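Local coordinates for single-strand DNA-binding protein (Agrobacterium tumefaciens, PDB 3BTP), which binds single-stranded DNA regardless of sequence and mediates nuclear uptake of the single-stranded T-DNA copy during plant transformation, at residues 211-223 with 246-258. Residues are numbered along the deposited sequence; the frame is centred on the assembly and turned at random.
Sequences TDIFYQTDKNIKL and IQKRYEHQFQAGS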
# COMPACT_ATOMS: atom_id res chain seq x y z
N THR A 211 -22.16 14.15 -6.91
CA THR A 211 -21.69 12.78 -6.89
C THR A 211 -21.06 12.35 -8.22
O THR A 211 -20.90 11.13 -8.44
CB THR A 211 -22.81 11.74 -6.60
OG1 THR A 211 -23.72 11.68 -7.70
CG2 THR A 211 -23.53 11.94 -5.27
N ASP A 212 -20.66 13.33 -9.07
CA ASP A 212 -19.92 13.01 -10.32
C ASP A 212 -18.65 12.22 -10.02
O ASP A 212 -18.01 12.45 -9.05
CB ASP A 212 -19.58 14.28 -11.12
CG ASP A 212 -20.84 14.91 -11.79
OD1 ASP A 212 -21.97 14.36 -11.71
OD2 ASP A 212 -20.67 15.98 -12.38
N ILE A 213 -18.31 11.31 -10.92
CA ILE A 213 -17.17 10.40 -10.78
C ILE A 213 -15.92 10.95 -11.48
O ILE A 213 -14.79 10.83 -10.93
CB ILE A 213 -17.53 8.98 -11.30
CG1 ILE A 213 -18.66 8.39 -10.48
CG2 ILE A 213 -16.38 8.09 -11.09
CD1 ILE A 213 -19.58 7.43 -11.20
N PHE A 214 -16.13 11.60 -12.64
CA PHE A 214 -15.06 12.29 -13.42
C PHE A 214 -14.08 11.31 -14.02
O PHE A 214 -12.87 11.60 -14.14
CB PHE A 214 -14.32 13.39 -12.61
CG PHE A 214 -15.23 14.41 -11.98
CD1 PHE A 214 -15.88 15.36 -12.78
CD2 PHE A 214 -15.42 14.44 -10.59
CE1 PHE A 214 -16.72 16.31 -12.19
CE2 PHE A 214 -16.25 15.39 -10.00
CZ PHE A 214 -16.90 16.32 -10.80
N TYR A 215 -14.62 10.19 -14.46
CA TYR A 215 -13.83 9.17 -15.12
C TYR A 215 -13.59 9.46 -16.62
O TYR A 215 -12.78 8.76 -17.26
CB TYR A 215 -14.49 7.81 -14.96
CG TYR A 215 -15.84 7.77 -15.60
CD1 TYR A 215 -15.98 7.52 -16.97
CD2 TYR A 215 -17.00 8.04 -14.85
CE1 TYR A 215 -17.25 7.52 -17.59
CE2 TYR A 215 -18.24 8.02 -15.44
CZ TYR A 215 -18.37 7.76 -16.81
OH TYR A 215 -19.64 7.73 -17.42
N GLN A 216 -14.32 10.43 -17.18
CA GLN A 216 -14.24 10.79 -18.63
C GLN A 216 -12.85 11.20 -19.03
O GLN A 216 -12.25 12.05 -18.37
CB GLN A 216 -15.28 11.89 -19.04
CG GLN A 216 -16.77 11.46 -18.91
CD GLN A 216 -17.40 11.53 -17.49
OE1 GLN A 216 -16.75 11.90 -16.52
NE2 GLN A 216 -18.67 11.13 -17.38
N THR A 217 -12.34 10.58 -20.09
CA THR A 217 -10.98 10.85 -20.61
C THR A 217 -11.00 12.08 -21.54
O THR A 217 -12.05 12.46 -22.06
CB THR A 217 -10.32 9.64 -21.32
OG1 THR A 217 -11.10 9.28 -22.45
CG2 THR A 217 -10.25 8.39 -20.42
N ASP A 218 -9.86 12.70 -21.68
CA ASP A 218 -9.64 13.79 -22.58
C ASP A 218 -9.54 13.22 -24.01
O ASP A 218 -8.56 12.55 -24.37
CB ASP A 218 -8.32 14.50 -22.21
CG ASP A 218 -8.04 15.68 -23.13
OD1 ASP A 218 -8.71 15.85 -24.18
OD2 ASP A 218 -7.15 16.48 -22.78
N LYS A 219 -10.53 13.52 -24.84
CA LYS A 219 -10.63 12.82 -26.10
C LYS A 219 -9.77 13.43 -27.25
O LYS A 219 -9.53 12.77 -28.27
CB LYS A 219 -12.07 12.34 -26.39
CG LYS A 219 -12.25 10.87 -25.79
CD LYS A 219 -13.70 10.42 -25.60
CE LYS A 219 -13.91 9.57 -24.31
NZ LYS A 219 -14.42 10.38 -23.11
N ASN A 220 -9.25 14.64 -27.01
CA ASN A 220 -8.15 15.20 -27.81
C ASN A 220 -6.80 14.48 -27.70
O ASN A 220 -5.91 14.69 -28.52
CB ASN A 220 -7.94 16.66 -27.44
CG ASN A 220 -9.19 17.51 -27.63
OD1 ASN A 220 -9.51 18.33 -26.79
ND2 ASN A 220 -9.92 17.30 -28.74
N ILE A 221 -6.64 13.64 -26.67
CA ILE A 221 -5.38 12.94 -26.43
C ILE A 221 -5.42 11.48 -26.94
O ILE A 221 -6.26 10.69 -26.55
CB ILE A 221 -4.96 13.08 -24.91
CG1 ILE A 221 -4.67 14.56 -24.62
CG2 ILE A 221 -3.75 12.22 -24.56
CD1 ILE A 221 -4.61 14.89 -23.15
N LYS A 222 -4.46 11.14 -27.80
CA LYS A 222 -4.35 9.80 -28.34
C LYS A 222 -3.24 9.00 -27.68
O LYS A 222 -2.16 9.54 -27.39
CB LYS A 222 -4.20 9.84 -29.88
CG LYS A 222 -5.53 10.16 -30.61
CD LYS A 222 -5.46 11.54 -31.21
CE LYS A 222 -6.65 11.82 -32.20
NZ LYS A 222 -6.23 12.37 -33.56
N LEU A 223 -3.53 7.73 -27.41
CA LEU A 223 -2.60 6.86 -26.72
C LEU A 223 -1.50 6.32 -27.65
O LEU A 223 -1.71 6.23 -28.86
CB LEU A 223 -3.33 5.68 -26.03
CG LEU A 223 -4.31 6.00 -24.90
CD1 LEU A 223 -4.90 4.70 -24.29
CD2 LEU A 223 -3.69 6.87 -23.82
N ILE A 246 1.86 12.45 -14.49
CA ILE A 246 0.55 11.88 -14.11
C ILE A 246 0.35 10.58 -14.87
O ILE A 246 1.07 10.31 -15.85
CB ILE A 246 -0.66 12.88 -14.32
CG1 ILE A 246 -0.79 13.20 -15.80
CG2 ILE A 246 -0.49 14.14 -13.38
CD1 ILE A 246 -1.86 14.20 -16.18
N GLN A 247 -0.65 9.82 -14.44
CA GLN A 247 -1.02 8.51 -14.91
C GLN A 247 -2.05 8.53 -16.09
O GLN A 247 -2.02 7.66 -16.99
CB GLN A 247 -1.57 7.77 -13.65
CG GLN A 247 -1.54 6.30 -13.70
CD GLN A 247 -0.17 5.76 -14.12
OE1 GLN A 247 0.89 6.37 -13.88
NE2 GLN A 247 -0.20 4.64 -14.72
N LYS A 248 -2.93 9.53 -16.11
CA LYS A 248 -4.09 9.49 -16.97
C LYS A 248 -4.56 10.90 -17.19
O LYS A 248 -4.50 11.72 -16.22
CB LYS A 248 -5.21 8.71 -16.31
CG LYS A 248 -6.48 8.64 -17.12
CD LYS A 248 -7.34 7.51 -16.57
CE LYS A 248 -8.71 7.43 -17.22
NZ LYS A 248 -9.20 6.05 -16.86
N ARG A 249 -5.04 11.16 -18.42
CA ARG A 249 -5.63 12.44 -18.86
C ARG A 249 -7.13 12.45 -18.80
O ARG A 249 -7.78 11.75 -19.55
CB ARG A 249 -5.18 12.81 -20.27
CG ARG A 249 -3.64 12.77 -20.34
CD ARG A 249 -3.03 13.84 -19.46
NE ARG A 249 -3.44 15.12 -19.97
CZ ARG A 249 -2.63 16.11 -20.29
NH1 ARG A 249 -1.31 15.99 -20.12
NH2 ARG A 249 -3.17 17.24 -20.77
N TYR A 250 -7.64 13.26 -17.90
CA TYR A 250 -9.06 13.30 -17.61
C TYR A 250 -9.62 14.53 -18.29
O TYR A 250 -8.94 15.55 -18.34
CB TYR A 250 -9.30 13.40 -16.08
CG TYR A 250 -8.93 12.17 -15.28
CD1 TYR A 250 -9.78 11.10 -15.24
CD2 TYR A 250 -7.71 12.09 -14.56
CE1 TYR A 250 -9.46 9.95 -14.49
CE2 TYR A 250 -7.38 10.92 -13.80
CZ TYR A 250 -8.28 9.89 -13.77
OH TYR A 250 -8.01 8.74 -13.07
N GLU A 251 -10.86 14.44 -18.79
CA GLU A 251 -11.57 15.59 -19.31
C GLU A 251 -11.72 16.71 -18.25
O GLU A 251 -11.65 17.87 -18.59
CB GLU A 251 -12.95 15.18 -19.77
CG GLU A 251 -13.77 16.41 -20.20
CD GLU A 251 -15.05 16.08 -20.91
OE1 GLU A 251 -15.42 14.88 -21.03
OE2 GLU A 251 -15.71 17.06 -21.35
N HIS A 252 -11.99 16.37 -16.99
CA HIS A 252 -12.08 17.34 -15.88
C HIS A 252 -10.90 17.13 -14.94
O HIS A 252 -10.98 16.34 -13.95
CB HIS A 252 -13.41 17.11 -15.14
CG HIS A 252 -14.60 17.14 -16.06
ND1 HIS A 252 -15.26 15.99 -16.46
CD2 HIS A 252 -15.26 18.17 -16.63
CE1 HIS A 252 -16.26 16.32 -17.26
NE2 HIS A 252 -16.29 17.64 -17.38
N GLN A 253 -9.80 17.76 -15.28
CA GLN A 253 -8.55 17.51 -14.63
C GLN A 253 -8.52 17.88 -13.16
O GLN A 253 -7.98 17.13 -12.38
CB GLN A 253 -7.38 18.20 -15.32
CG GLN A 253 -7.16 17.83 -16.81
CD GLN A 253 -5.68 18.06 -17.19
OE1 GLN A 253 -4.84 17.09 -17.19
NE2 GLN A 253 -5.33 19.31 -17.46
N PHE A 254 -9.05 19.02 -12.78
CA PHE A 254 -8.98 19.44 -11.39
C PHE A 254 -9.83 18.49 -10.51
O PHE A 254 -9.34 17.97 -9.54
CB PHE A 254 -9.41 20.91 -11.18
CG PHE A 254 -9.45 21.29 -9.72
CD1 PHE A 254 -8.31 21.23 -8.94
CD2 PHE A 254 -10.63 21.66 -9.13
CE1 PHE A 254 -8.38 21.52 -7.56
CE2 PHE A 254 -10.69 21.94 -7.78
CZ PHE A 254 -9.57 21.90 -7.02
N GLN A 255 -11.08 18.26 -10.90
CA GLN A 255 -12.01 17.43 -10.20
C GLN A 255 -11.61 15.99 -10.10
O GLN A 255 -11.98 15.35 -9.13
CB GLN A 255 -13.36 17.46 -10.87
CG GLN A 255 -14.12 18.74 -10.67
CD GLN A 255 -13.85 19.72 -11.78
OE1 GLN A 255 -13.13 19.42 -12.72
NE2 GLN A 255 -14.40 20.93 -11.66
N ALA A 256 -10.93 15.47 -11.14
CA ALA A 256 -10.39 14.11 -11.14
C ALA A 256 -9.20 13.94 -10.21
O ALA A 256 -8.82 12.82 -9.95
CB ALA A 256 -10.05 13.66 -12.55
N GLY A 257 -8.63 15.02 -9.69
CA GLY A 257 -7.49 14.90 -8.74
C GLY A 257 -6.14 15.02 -9.44
O GLY A 257 -5.06 14.96 -8.80
N SER A 258 -6.18 15.26 -10.76
CA SER A 258 -4.95 15.30 -11.53
C SER A 258 -4.25 16.65 -11.58
O SER A 258 -3.50 16.88 -12.51
CB SER A 258 -5.11 14.58 -12.89
OG SER A 258 -4.74 13.16 -12.67
O HOH W 1 -12.76 13.45 -16.13
O HOH W 2 -12.06 6.26 -17.71
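F214 lies flat against the side chain of Q255. CB of Q255 sits over the centre of the ring, 3.5 Å from its centroid and almost on the ring normal, a close CH-pi contact. D212 CB covers the opposite face nearer the rim, within the same segment. CG of F214 is anti to its carbonyl carbon (chi1 -53°), and this rotation sets the ring over Q255 CB. One edge of this ring meets the face of H252 in an offset edge-to-face pair, with the planes 69° apart. The Q255 chain bends at chi2, and NE2 makes a weak hydrogen bond to A147 O.

R249 carries the other end of the contact. Its chain bends at chi2 and chi3, folding round the methyl tip of I221. I221 CD1 touches CB, CG and NE and lies over one face of the guanidinium, 3.4 Å from NE. NH1 bonds weakly to the D233 carbonyl. D218 OD2 stays 4.5 Å from NH2, too far for a salt bridge.

Between these ends the backbones form a single beta bridge, T217 with Y250. E251 N donates to Q216 O at 2.8 Å, and D218 N donates to R249 O at 3.1 Å. A water donates to both F214 O and Q216 O and accepts from H252 N. A second water joins Y215 O to K248 NZ, which also bonds a polar side chain of another protein's chain.

The contact thus ties the loop after helix 186-206 to the loop between strands 243-245 and 263-266. Backbone and water bonds are flanked by the F214 ring packing at one end and by I221 on the R249 guanidinium at the other. Charge pairing contributes no direct bond across it. R249 NE is buried without a polar partner, which probably carries some desolvation cost.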